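Local coordinates for protein D-mandelate dehydrogenase (Rhodotorula graminis, PDB 2W2K) that probably interconverts D-mandelate and its 2-oxo acid with a nicotinamide cofactor, as a member of the D-isomer specific 2-hydroxyacid dehydrogenase family, at residues I324-F327 with K332-L335; A132-R137 with H151-K156; G207-D212 with A218-C223; I55-V60 with E65-N70; D281-E284 with N288-K291. One frame throughout, in Å; residues are numbered along the deposited sequence.

Contact 1: residues I324-F327 with K332-L335; sequences IDRF and KPLL
Arg-326 runs extended from the helix until its third torsion (chi3 61°) bends the chain, and this bend turns the guanidinium edge to Pro-333 in the segment 332-335. There NE and NH2 grip a single acceptor side-on: Arg-326 NE lies 2.8 Å and NH2 2.9 Å from Pro-333 O. The oxygen sits only 6° out of the guanidinium plane, and the NE bond meets it nearly head-on, with a C=O...N angle of 166°. The two faces of the same group are covered by aliphatic carbon. CD2 of Leu-335 is centred over one, 3.7 Å from Arg-326 CZ, while CB and CD of Lys-332 lie across the other. Backbone pairing adds Lys-332 N to Arg-326 O at 3.2 Å, tying the chain that follows helix 310-330 back to the helix itself. Deeper in, Phe-327 CB meets Leu-334 CD2 at 3.9 Å, and both side chains continue onto Val-83 and Ala-105 of the five-stranded parallel sheet. The paired donors on one carbonyl should hold the guanidinium against rotation, and its positive charge probably polarises that C=O. Lys-332 NZ, 4.8 Å from Arg-326 NH1, is a like charge that probably disfavours closer approach.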
# COMPACT_ATOMS: atom_id res chain seq x y z
N ILE B 324 23.58 -24.62 11.58
CA ILE B 324 24.46 -25.80 11.40
C ILE B 324 25.80 -25.66 12.19
O ILE B 324 26.29 -26.63 12.81
CB ILE B 324 24.66 -26.11 9.88
CG1 ILE B 324 23.33 -26.60 9.25
CG2 ILE B 324 25.76 -27.16 9.66
CD1 ILE B 324 23.34 -26.59 7.71
N ASP B 325 26.36 -24.45 12.19
CA ASP B 325 27.60 -24.14 12.95
C ASP B 325 27.39 -24.37 14.46
O ASP B 325 28.16 -25.11 15.10
CB ASP B 325 28.04 -22.69 12.67
CG ASP B 325 29.47 -22.37 13.16
OD1 ASP B 325 30.03 -23.04 14.05
OD2 ASP B 325 30.05 -21.40 12.63
N ARG B 326 26.36 -23.74 15.02
CA ARG B 326 25.94 -23.97 16.42
C ARG B 326 25.81 -25.47 16.77
O ARG B 326 26.42 -25.93 17.73
CB ARG B 326 24.63 -23.25 16.76
CG ARG B 326 24.75 -21.73 16.86
CD ARG B 326 23.38 -21.03 17.00
NE ARG B 326 22.64 -21.44 18.20
CZ ARG B 326 22.65 -20.81 19.38
NH1 ARG B 326 23.39 -19.71 19.56
NH2 ARG B 326 21.92 -21.28 20.38
N PHE B 327 25.01 -26.20 15.98
CA PHE B 327 24.61 -27.58 16.29
C PHE B 327 25.72 -28.64 16.09
O PHE B 327 25.78 -29.62 16.84
CB PHE B 327 23.35 -27.94 15.46
CG PHE B 327 22.57 -29.12 16.00
CD1 PHE B 327 21.72 -28.97 17.11
CD2 PHE B 327 22.67 -30.38 15.40
CE1 PHE B 327 20.98 -30.05 17.61
CE2 PHE B 327 21.92 -31.47 15.89
CZ PHE B 327 21.08 -31.31 16.99
N LYS B 332 25.76 -26.04 20.86
CA LYS B 332 24.61 -25.16 21.14
C LYS B 332 23.32 -25.58 20.39
O LYS B 332 23.39 -26.12 19.28
CB LYS B 332 24.97 -23.71 20.79
CG LYS B 332 26.08 -23.12 21.68
CD LYS B 332 26.12 -21.60 21.56
CE LYS B 332 27.21 -21.01 22.43
NZ LYS B 332 27.39 -19.56 22.16
N PRO B 333 22.15 -25.36 21.01
CA PRO B 333 20.86 -25.66 20.36
C PRO B 333 20.55 -24.79 19.13
O PRO B 333 21.07 -23.68 19.00
CB PRO B 333 19.83 -25.38 21.47
CG PRO B 333 20.52 -24.46 22.41
CD PRO B 333 21.96 -24.83 22.38
N LEU B 334 19.72 -25.33 18.23
CA LEU B 334 19.20 -24.61 17.05
C LEU B 334 18.40 -23.36 17.48
O LEU B 334 17.74 -23.35 18.53
CB LEU B 334 18.30 -25.53 16.20
CG LEU B 334 18.88 -26.81 15.53
CD1 LEU B 334 17.76 -27.74 14.96
CD2 LEU B 334 19.91 -26.45 14.46
N LEU B 335 18.49 -22.31 16.67
CA LEU B 335 17.75 -21.05 16.90
C LEU B 335 16.27 -21.18 16.50
O LEU B 335 15.38 -20.59 17.14
CB LEU B 335 18.41 -19.91 16.12
CG LEU B 335 19.85 -19.47 16.45
CD1 LEU B 335 20.42 -18.54 15.36
CD2 LEU B 335 19.96 -18.83 17.85

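Contact 2: residues A132-R137 with H151-K156; sequences ASYSER and HLEIGK
Two helices, 132-139 and 144-154, face each other here, the nearest CA atoms, those of Ser-135 and His-151, being 7.5 Å from each other, and the contacts between the two segments are made by side chains. Tyr-134 reaches across from the first helix with CG anti to its own backbone N (chi1 -176°), and Tyr-134 OH donates to Glu-153 OE1 at 2.7 Å. The acceptor is approached on its syn side, 22° out of the carboxylate plane; it lies near the plane of the phenol ring, and ring and carboxylate planes are 70° apart. The extended Glu-153 chain brings the carboxylate to the ring edge, and its other oxygen, OE2, has a second partner in a salt bridge to Lys-297. Both helices belong to the NAD-binding domain, a Rossmann-type fold by family, and they are two successive helices between helix 114-130 and strand 165-169, the first strand in sequence of the seven-stranded parallel sheet. Beside the polar pair, Ile-154 slides past Tyr-134 in the opposite direction: Ile-154 CG1 lies at the ring edge, 4.1 Å from Tyr-134 CD2, and Ile-154 CD1 lies 3.6 Å from Ser-135 CB. Ser-135 OG hydrogen-bonds to a polar side chain of the other protein chain of the assembly, and both carboxylate oxygens of Glu-136 also bond to that chain. His-298 meets the Tyr-134 ring edge-to-face.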
# COMPACT_ATOMS: atom_id res chain seq x y z
N ALA B 132 -7.63 0.41 -6.14
CA ALA B 132 -6.42 0.87 -6.86
C ALA B 132 -6.04 -0.02 -8.04
O ALA B 132 -5.47 0.45 -9.04
CB ALA B 132 -5.25 1.01 -5.88
N SER B 133 -6.35 -1.31 -7.93
CA SER B 133 -6.06 -2.27 -8.99
C SER B 133 -6.82 -1.91 -10.29
O SER B 133 -6.23 -1.92 -11.39
CB SER B 133 -6.37 -3.71 -8.53
OG SER B 133 -5.99 -4.64 -9.54
N TYR B 134 -8.10 -1.58 -10.14
CA TYR B 134 -8.96 -1.11 -11.24
C TYR B 134 -8.44 0.22 -11.82
O TYR B 134 -8.39 0.40 -13.05
CB TYR B 134 -10.40 -0.97 -10.72
CG TYR B 134 -11.46 -0.58 -11.73
CD1 TYR B 134 -11.71 -1.36 -12.87
CD2 TYR B 134 -12.25 0.56 -11.53
CE1 TYR B 134 -12.70 -1.01 -13.80
CE2 TYR B 134 -13.26 0.92 -12.44
CZ TYR B 134 -13.48 0.12 -13.57
OH TYR B 134 -14.47 0.45 -14.48
N SER B 135 -8.08 1.15 -10.94
CA SER B 135 -7.49 2.42 -11.34
C SER B 135 -6.21 2.26 -12.19
O SER B 135 -6.04 2.97 -13.19
CB SER B 135 -7.22 3.31 -10.11
OG SER B 135 -6.88 4.65 -10.47
N GLU B 136 -5.31 1.34 -11.80
CA GLU B 136 -4.09 1.07 -12.59
C GLU B 136 -4.44 0.61 -14.02
O GLU B 136 -3.89 1.12 -15.01
CB GLU B 136 -3.15 0.04 -11.91
CG GLU B 136 -2.48 0.51 -10.60
CD GLU B 136 -1.17 -0.26 -10.24
OE1 GLU B 136 -0.47 -0.74 -11.16
OE2 GLU B 136 -0.82 -0.35 -9.04
N ARG B 137 -5.37 -0.34 -14.14
CA ARG B 137 -5.75 -0.86 -15.47
C ARG B 137 -6.35 0.21 -16.40
O ARG B 137 -6.04 0.23 -17.60
CB ARG B 137 -6.66 -2.09 -15.35
CG ARG B 137 -5.88 -3.30 -14.88
CD ARG B 137 -6.56 -4.65 -15.11
NE ARG B 137 -7.96 -4.73 -14.72
CZ ARG B 137 -8.42 -4.85 -13.48
NH1 ARG B 137 -7.62 -4.87 -12.43
NH2 ARG B 137 -9.72 -4.93 -13.29
N HIS B 151 -11.98 7.67 -12.75
CA HIS B 151 -11.77 8.63 -11.65
C HIS B 151 -13.09 8.91 -10.91
O HIS B 151 -13.15 8.85 -9.68
CB HIS B 151 -11.16 9.93 -12.18
CG HIS B 151 -10.91 10.98 -11.13
ND1 HIS B 151 -11.83 11.96 -10.82
CD2 HIS B 151 -9.84 11.21 -10.34
CE1 HIS B 151 -11.34 12.73 -9.87
NE2 HIS B 151 -10.13 12.31 -9.57
N LEU B 152 -14.15 9.17 -11.68
CA LEU B 152 -15.48 9.44 -11.09
C LEU B 152 -16.14 8.18 -10.51
O LEU B 152 -16.69 8.22 -9.40
CB LEU B 152 -16.40 10.14 -12.09
CG LEU B 152 -15.97 11.56 -12.52
CD1 LEU B 152 -16.97 12.16 -13.50
CD2 LEU B 152 -15.74 12.53 -11.34
N GLU B 153 -16.06 7.06 -11.24
CA GLU B 153 -16.66 5.79 -10.82
C GLU B 153 -16.14 5.33 -9.45
O GLU B 153 -16.92 4.90 -8.58
CB GLU B 153 -16.43 4.71 -11.89
CG GLU B 153 -17.16 3.36 -11.63
CD GLU B 153 -16.67 2.20 -12.51
OE1 GLU B 153 -16.10 2.45 -13.60
OE2 GLU B 153 -16.88 1.03 -12.11
N ILE B 154 -14.82 5.42 -9.25
CA ILE B 154 -14.16 4.97 -7.98
C ILE B 154 -14.68 5.76 -6.75
O ILE B 154 -14.74 5.22 -5.65
CB ILE B 154 -12.60 4.97 -8.13
CG1 ILE B 154 -12.17 3.83 -9.08
CG2 ILE B 154 -11.86 4.85 -6.74
CD1 ILE B 154 -10.69 3.84 -9.51
N GLY B 155 -15.06 7.02 -6.95
CA GLY B 155 -15.57 7.86 -5.87
C GLY B 155 -16.89 7.38 -5.29
O GLY B 155 -17.24 7.76 -4.17
N LYS B 156 -17.62 6.56 -6.05
CA LYS B 156 -18.90 5.98 -5.57
C LYS B 156 -18.73 4.86 -4.53
O LYS B 156 -19.70 4.49 -3.87
CB LYS B 156 -19.73 5.41 -6.74
CG LYS B 156 -20.04 6.40 -7.88
CD LYS B 156 -20.48 7.78 -7.35

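Contact 3: residues G207-D212 with A218-C223; sequences GAERVD and ARRSDC
Arg-220 and Glu-209 form a bidentate salt bridge, the guanidinium gripping end-on with one nitrogen for each carboxylate oxygen. Arg-220 NH2 to Glu-209 OE1 measures 2.8 Å and Arg-220 NH1 to Glu-209 OE2 3.0 Å, with N-H...O angles of 155° and 164°. Both oxygens lie close to the guanidinium plane. The carboxylate, however, is turned 48° against that plane: OE1 is met on its syn side, whereas OE2 is approached from above the carboxylate. The pairing is therefore twisted rather than coplanar. The conformations explain the meeting point. Glu-209 is extended, with CG anti to the backbone N, and projects straight off its strand; Arg-220 folds at both chi2 and chi3, curling back from the end of its helix to cross the glutamate at about a right angle. Next to the ion pair, Val-211 CG1 lies 4.1 Å from Arg-220 NH1, giving the guanidinium an apolar neighbour. Since Glu-209 and Arg-220 are exposed, water probably screens much of their charge. Strand 209-210 is the outermost strand on its side of the seven-stranded parallel sheet, bonded to strand 189-193 through Leu-190 and Tyr-192. Strand 223-226 lies beyond strands 189-193 and 165-169, so the salt bridge ties the edge strand to the C-terminal end of helix 214-220, the helix of the beta-alpha-beta crossover from strand 209-210 to strand 223-226.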
# COMPACT_ATOMS: atom_id res chain seq x y z
N GLY B 207 -5.52 -2.75 21.20
CA GLY B 207 -6.94 -2.61 21.51
C GLY B 207 -7.74 -3.79 20.98
O GLY B 207 -8.86 -3.60 20.49
N ALA B 208 -7.17 -5.00 21.09
CA ALA B 208 -7.72 -6.21 20.45
C ALA B 208 -8.94 -6.76 21.19
O ALA B 208 -8.87 -6.95 22.42
CB ALA B 208 -6.63 -7.29 20.33
N GLU B 209 -10.05 -7.01 20.47
CA GLU B 209 -11.21 -7.70 21.06
C GLU B 209 -11.29 -9.13 20.50
O GLU B 209 -11.39 -9.30 19.30
CB GLU B 209 -12.51 -6.93 20.75
CG GLU B 209 -13.76 -7.63 21.31
CD GLU B 209 -15.08 -7.06 20.80
OE1 GLU B 209 -15.11 -5.93 20.24
OE2 GLU B 209 -16.11 -7.75 20.96
N ARG B 210 -11.24 -10.14 21.37
CA ARG B 210 -11.35 -11.55 20.94
C ARG B 210 -12.81 -12.00 20.78
O ARG B 210 -13.67 -11.68 21.63
CB ARG B 210 -10.61 -12.48 21.93
CG ARG B 210 -10.33 -13.92 21.43
CD ARG B 210 -9.71 -14.83 22.54
NE ARG B 210 -9.28 -16.12 21.97
CZ ARG B 210 -8.93 -17.20 22.67
NH1 ARG B 210 -8.97 -17.21 24.00
NH2 ARG B 210 -8.55 -18.30 22.02
N VAL B 211 -13.10 -12.74 19.71
CA VAL B 211 -14.39 -13.47 19.58
C VAL B 211 -14.18 -14.98 19.59
O VAL B 211 -13.06 -15.46 19.41
CB VAL B 211 -15.25 -12.99 18.35
CG1 VAL B 211 -15.62 -11.50 18.49
CG2 VAL B 211 -14.52 -13.26 17.01
N ASP B 212 -15.26 -15.75 19.81
CA ASP B 212 -15.15 -17.21 20.01
C ASP B 212 -15.19 -18.08 18.75
O ASP B 212 -14.68 -19.22 18.77
CB ASP B 212 -16.23 -17.72 20.99
CG ASP B 212 -16.17 -17.02 22.35
OD1 ASP B 212 -15.05 -16.82 22.89
OD2 ASP B 212 -17.25 -16.66 22.87
N ALA B 218 -16.37 -13.08 11.02
CA ALA B 218 -16.89 -12.66 9.69
C ALA B 218 -17.91 -11.51 9.78
O ALA B 218 -17.82 -10.51 9.06
CB ALA B 218 -17.48 -13.89 8.94
N ARG B 219 -18.88 -11.65 10.70
CA ARG B 219 -19.97 -10.67 10.84
C ARG B 219 -19.48 -9.28 11.28
O ARG B 219 -20.08 -8.25 10.91
CB ARG B 219 -21.02 -11.21 11.82
CG ARG B 219 -22.28 -10.34 11.92
CD ARG B 219 -23.33 -10.94 12.88
NE ARG B 219 -24.43 -9.98 13.04
CZ ARG B 219 -25.47 -9.84 12.20
NH1 ARG B 219 -25.60 -10.60 11.11
NH2 ARG B 219 -26.38 -8.91 12.45
N ARG B 220 -18.42 -9.25 12.09
CA ARG B 220 -17.94 -7.98 12.70
C ARG B 220 -17.04 -7.14 11.76
O ARG B 220 -16.80 -5.95 12.01
CB ARG B 220 -17.19 -8.25 14.02
CG ARG B 220 -18.04 -8.87 15.20
CD ARG B 220 -18.99 -7.86 15.88
NE ARG B 220 -18.25 -6.79 16.54
CZ ARG B 220 -17.65 -6.90 17.74
NH1 ARG B 220 -17.74 -8.03 18.46
NH2 ARG B 220 -16.98 -5.87 18.22
N SER B 221 -16.56 -7.76 10.68
CA SER B 221 -15.44 -7.19 9.89
C SER B 221 -15.83 -6.31 8.68
O SER B 221 -16.81 -6.60 7.99
CB SER B 221 -14.50 -8.32 9.41
OG SER B 221 -14.06 -9.13 10.50
N ASP B 222 -15.04 -5.27 8.42
CA ASP B 222 -15.09 -4.53 7.15
C ASP B 222 -14.07 -5.08 6.14
O ASP B 222 -14.34 -5.12 4.92
CB ASP B 222 -14.89 -3.02 7.39
CG ASP B 222 -16.03 -2.40 8.24
OD1 ASP B 222 -17.19 -2.41 7.77
OD2 ASP B 222 -15.74 -1.91 9.35
N CYS B 223 -12.91 -5.50 6.65
CA CYS B 223 -11.94 -6.27 5.85
C CYS B 223 -11.38 -7.44 6.70
O CYS B 223 -10.90 -7.22 7.82
CB CYS B 223 -10.78 -5.36 5.40
SG CYS B 223 -9.57 -6.14 4.22

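Contact 4: residues I55-V60 with E65-N70; sequences IIKLAV and ESYPWN
Lys-57 has its ammonium ringed by neutral oxygens: Lys-57 NZ donates to Tyr-67 OH at 2.9 Å and, within its own segment, to Ala-59 O at 3.2 Å, with Asn-62 O as a further acceptor from the intervening loop. The setting is the five-stranded parallel alpha/beta domain with strand order 2-1-3-4-5, a flavodoxin-like topology, where strand 54-57 is central and the chain leaves its C-terminal end through the loop that leads to helix 71-74. Lys-57 runs straight along three torsions and turns only at the last (chi4 -66°), which swings NZ to the phenol oxygen while Lys-57 CE lies in the plane of the Tyr-67 ring at its edge, 3.2 Å from OH. The two side chains cross at about a right angle. A water joins the same hydroxyl to the loop, 2.7 Å from Tyr-67 OH, and donates to Val-60 O. Two carbonyls and a phenol around one ammonium probably stabilise its charge in this mostly buried place. Deeper along the strand, the polar chemistry gives way to packing, with Ile-55 and Trp-69 coming from opposite directions. Tyr-67 also stacks on Trp-93, which probably limits its movement, and the Trp-69 indole meets both Trp-93 and Phe-84. The indole is held by its own N-H, with Trp-69 NE1 donating to Ser-66 OG at 2.9 Å, while Ile-55 CD1 meets the six-membered ring at Trp-69 CH2, 3.7 Å away.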
# COMPACT_ATOMS: atom_id res chain seq x y z
N ILE B 55 22.66 -31.24 5.89
CA ILE B 55 22.17 -30.75 4.61
C ILE B 55 21.79 -29.26 4.77
O ILE B 55 21.15 -28.89 5.78
CB ILE B 55 20.87 -31.55 4.16
CG1 ILE B 55 21.15 -33.06 3.98
CG2 ILE B 55 20.31 -30.95 2.86
CD1 ILE B 55 19.89 -33.95 4.25
N ILE B 56 22.13 -28.43 3.78
CA ILE B 56 21.75 -26.99 3.72
C ILE B 56 21.03 -26.60 2.40
O ILE B 56 21.36 -27.09 1.29
CB ILE B 56 23.02 -26.05 3.99
CG1 ILE B 56 22.60 -24.62 4.44
CG2 ILE B 56 24.02 -26.10 2.82
CD1 ILE B 56 23.75 -23.69 4.97
N LYS B 57 20.03 -25.72 2.53
CA LYS B 57 19.16 -25.29 1.41
C LYS B 57 18.96 -23.77 1.58
O LYS B 57 18.17 -23.32 2.45
CB LYS B 57 17.82 -26.08 1.47
CG LYS B 57 16.85 -25.92 0.22
CD LYS B 57 15.48 -26.55 0.57
CE LYS B 57 14.43 -26.54 -0.58
NZ LYS B 57 13.95 -25.17 -1.00
N LEU B 58 19.70 -22.98 0.78
CA LEU B 58 19.86 -21.52 1.02
C LEU B 58 18.71 -20.61 0.54
O LEU B 58 18.67 -19.42 0.91
CB LEU B 58 21.20 -21.03 0.42
CG LEU B 58 22.47 -21.64 1.05
CD1 LEU B 58 23.71 -21.39 0.16
CD2 LEU B 58 22.73 -21.07 2.41
N ALA B 59 17.81 -21.15 -0.27
CA ALA B 59 16.69 -20.37 -0.82
C ALA B 59 15.47 -21.27 -1.05
O ALA B 59 15.61 -22.47 -1.30
CB ALA B 59 17.08 -19.67 -2.15
N VAL B 60 14.29 -20.67 -1.02
CA VAL B 60 13.03 -21.42 -1.17
C VAL B 60 12.96 -22.09 -2.55
O VAL B 60 12.53 -23.26 -2.68
CB VAL B 60 11.79 -20.50 -0.91
CG1 VAL B 60 10.49 -21.16 -1.40
CG2 VAL B 60 11.68 -20.15 0.58
N GLU B 65 14.20 -29.79 -7.70
CA GLU B 65 14.35 -31.05 -8.44
C GLU B 65 14.32 -32.28 -7.52
O GLU B 65 13.92 -33.38 -7.93
CB GLU B 65 15.65 -31.07 -9.27
CG GLU B 65 15.77 -29.97 -10.36
CD GLU B 65 16.43 -28.69 -9.88
OE1 GLU B 65 16.51 -28.44 -8.67
OE2 GLU B 65 16.83 -27.90 -10.77
N SER B 66 14.75 -32.10 -6.27
CA SER B 66 14.71 -33.19 -5.27
C SER B 66 13.33 -33.60 -4.72
O SER B 66 13.20 -34.69 -4.17
CB SER B 66 15.69 -32.92 -4.10
OG SER B 66 15.28 -31.83 -3.28
N TYR B 67 12.31 -32.74 -4.87
CA TYR B 67 11.01 -32.94 -4.20
C TYR B 67 10.23 -34.16 -4.80
O TYR B 67 10.37 -34.45 -5.99
CB TYR B 67 10.11 -31.70 -4.30
CG TYR B 67 10.56 -30.38 -3.67
CD1 TYR B 67 11.67 -30.28 -2.83
CD2 TYR B 67 9.83 -29.21 -3.94
CE1 TYR B 67 12.05 -29.01 -2.26
CE2 TYR B 67 10.19 -27.98 -3.39
CZ TYR B 67 11.30 -27.88 -2.56
OH TYR B 67 11.63 -26.64 -2.05
N PRO B 68 9.42 -34.85 -3.97
CA PRO B 68 9.24 -34.65 -2.53
C PRO B 68 10.32 -35.36 -1.71
O PRO B 68 10.92 -36.35 -2.19
CB PRO B 68 7.88 -35.32 -2.26
CG PRO B 68 7.84 -36.46 -3.26
CD PRO B 68 8.55 -35.93 -4.49
N TRP B 69 10.57 -34.84 -0.51
CA TRP B 69 11.33 -35.55 0.53
C TRP B 69 10.35 -36.50 1.25
O TRP B 69 9.94 -36.26 2.40
CB TRP B 69 12.08 -34.55 1.47
CG TRP B 69 13.36 -34.00 0.81
CD1 TRP B 69 13.43 -33.19 -0.31
CD2 TRP B 69 14.73 -34.24 1.21
NE1 TRP B 69 14.75 -32.92 -0.62
CE2 TRP B 69 15.56 -33.55 0.29
CE3 TRP B 69 15.33 -34.99 2.23
CZ2 TRP B 69 16.97 -33.58 0.37
CZ3 TRP B 69 16.75 -35.00 2.32
CH2 TRP B 69 17.54 -34.31 1.39
N ASN B 70 9.97 -37.56 0.54
CA ASN B 70 9.05 -38.58 1.08
C ASN B 70 9.77 -39.66 1.89
O ASN B 70 11.02 -39.67 1.98
CB ASN B 70 8.15 -39.20 -0.04
CG ASN B 70 8.94 -39.87 -1.18
OD1 ASN B 70 10.16 -40.05 -1.12
ND2 ASN B 70 8.23 -40.27 -2.23
O HOH W 1 9.99 -24.59 -2.44

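Contact 5: residues D281-E284 with N288-K291; sequences DVHE and NVSK. Unlike the reference sequence in segment 288-291: Asn-288 (reference Gln).
Val-289 lays one methyl on the face of the His-283 imidazole: CG2 is 4.0 Å from the ring centroid and only 8° off the ring normal, the geometry of a CH-pi contact. The methyl is nearly equidistant from the ring atoms, with CD2 of His-283 4.0 Å from Val-289 CG2, so no single atom of the ring takes the contact. Both side-chain conformations serve this meeting. In His-283, chi1 of -60° sets CG opposite the carbonyl carbon, and chi2 of 89° turns the imidazole about the CB-CG bond so that a face is presented to the valine. In Val-289, CG1 is anti to the backbone N, which leaves CG2 beside that N and aimed over the ring centre; Val-289 CG1 reaches the rim, 4.1 Å from His-283 CD2. The backbones approach to 6.2 Å between the CA atoms of His-283 and Val-289. This is a buried CH-pi packing contact, and Leu-301 of strand 299-301 touches both residues, while an aromatic side chain of the other protein chain of the assembly packs on Val-289. Elsewhere in the two segments, Ser-290 is the N-cap of helix 291-294, its OG bonded to Leu-293 N, and the Glu-284 carboxylate bonds to Gln-263 N and His-236. Asp-281, at the start of the first segment, binds NAD in this protein. The two segments thus belong to the loop after strand 275-280, at the C-terminal ends of the strands of a parallel Rossmann-type sheet, where such loops line the dinucleotide site.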
# COMPACT_ATOMS: atom_id res chain seq x y z
N ASP B 281 -2.45 -12.85 -2.72
CA ASP B 281 -1.02 -13.11 -3.05
C ASP B 281 -0.78 -14.61 -3.30
O ASP B 281 0.22 -15.00 -3.91
CB ASP B 281 -0.10 -12.64 -1.90
CG ASP B 281 1.39 -12.73 -2.26
OD1 ASP B 281 1.81 -12.17 -3.31
OD2 ASP B 281 2.16 -13.30 -1.44
N VAL B 282 -1.69 -15.45 -2.81
CA VAL B 282 -1.55 -16.92 -2.84
C VAL B 282 -2.83 -17.55 -3.45
O VAL B 282 -3.94 -17.02 -3.25
CB VAL B 282 -1.20 -17.51 -1.43
CG1 VAL B 282 0.19 -17.04 -0.96
CG2 VAL B 282 -2.28 -17.13 -0.35
N HIS B 283 -2.69 -18.66 -4.19
CA HIS B 283 -3.75 -19.09 -5.13
C HIS B 283 -4.04 -20.57 -4.96
O HIS B 283 -3.09 -21.34 -4.75
CB HIS B 283 -3.30 -18.74 -6.57
CG HIS B 283 -3.06 -17.27 -6.76
ND1 HIS B 283 -1.84 -16.66 -6.53
CD2 HIS B 283 -3.91 -16.27 -7.09
CE1 HIS B 283 -1.95 -15.36 -6.72
NE2 HIS B 283 -3.20 -15.09 -7.06
N GLU B 284 -5.31 -20.98 -4.98
CA GLU B 284 -5.64 -22.41 -4.66
C GLU B 284 -4.89 -23.42 -5.57
O GLU B 284 -4.39 -24.44 -5.07
CB GLU B 284 -7.17 -22.70 -4.67
CG GLU B 284 -7.48 -24.18 -4.23
CD GLU B 284 -8.96 -24.48 -3.98
OE1 GLU B 284 -9.82 -23.57 -4.14
OE2 GLU B 284 -9.28 -25.66 -3.65
N ASN B 288 -1.30 -21.63 -11.43
CA ASN B 288 -2.40 -21.07 -12.27
C ASN B 288 -3.32 -20.19 -11.43
O ASN B 288 -3.96 -20.66 -10.47
CB ASN B 288 -3.22 -22.09 -13.11
CG ASN B 288 -3.63 -21.52 -14.57
OD1 ASN B 288 -4.29 -20.47 -14.72
ND2 ASN B 288 -3.18 -22.20 -15.60
N VAL B 289 -3.38 -18.92 -11.81
CA VAL B 289 -4.28 -17.93 -11.22
C VAL B 289 -5.66 -18.09 -11.88
O VAL B 289 -5.75 -18.34 -13.09
CB VAL B 289 -3.72 -16.51 -11.46
CG1 VAL B 289 -4.71 -15.41 -11.02
CG2 VAL B 289 -2.34 -16.34 -10.76
N SER B 290 -6.72 -17.90 -11.10
CA SER B 290 -8.12 -18.05 -11.56
C SER B 290 -8.50 -17.12 -12.72
O SER B 290 -8.49 -15.89 -12.57
CB SER B 290 -9.07 -17.80 -10.37
OG SER B 290 -10.43 -17.81 -10.80
N LYS B 291 -8.85 -17.69 -13.88
CA LYS B 291 -9.31 -16.87 -15.00
C LYS B 291 -10.63 -16.14 -14.69
O LYS B 291 -10.82 -15.00 -15.12
CB LYS B 291 -9.42 -17.70 -16.30
CG LYS B 291 -8.05 -18.21 -16.78
CD LYS B 291 -8.16 -19.06 -18.04
CE LYS B 291 -6.93 -19.94 -18.18
NZ LYS B 291 -5.70 -19.13 -18.40

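In the fold
Contacts 4 and 5 are buried, contact 2 partly so, while contacts 1 and 3 lie at the surface. Contacts 1 and 4 share the domain built on the five-stranded sheet and touch: Ile-324 CD1 of helix 310-330 packs on Ile-56 CB at 3.8 Å. Contacts 2, 3 and 5 belong to the NAD-binding domain, and contacts 2 and 5 both reach the other protein chain. Chemistry varies with place: contact 3 relies on an exposed ion pair, contact 1 on arginine held by a backbone carbonyl and contact 2 on a tyrosine-glutamate bond beside isoleucine packing between helices, whereas contact 5 is CH-pi packing and contact 4 mixes a many-partnered ammonium with aromatic packing.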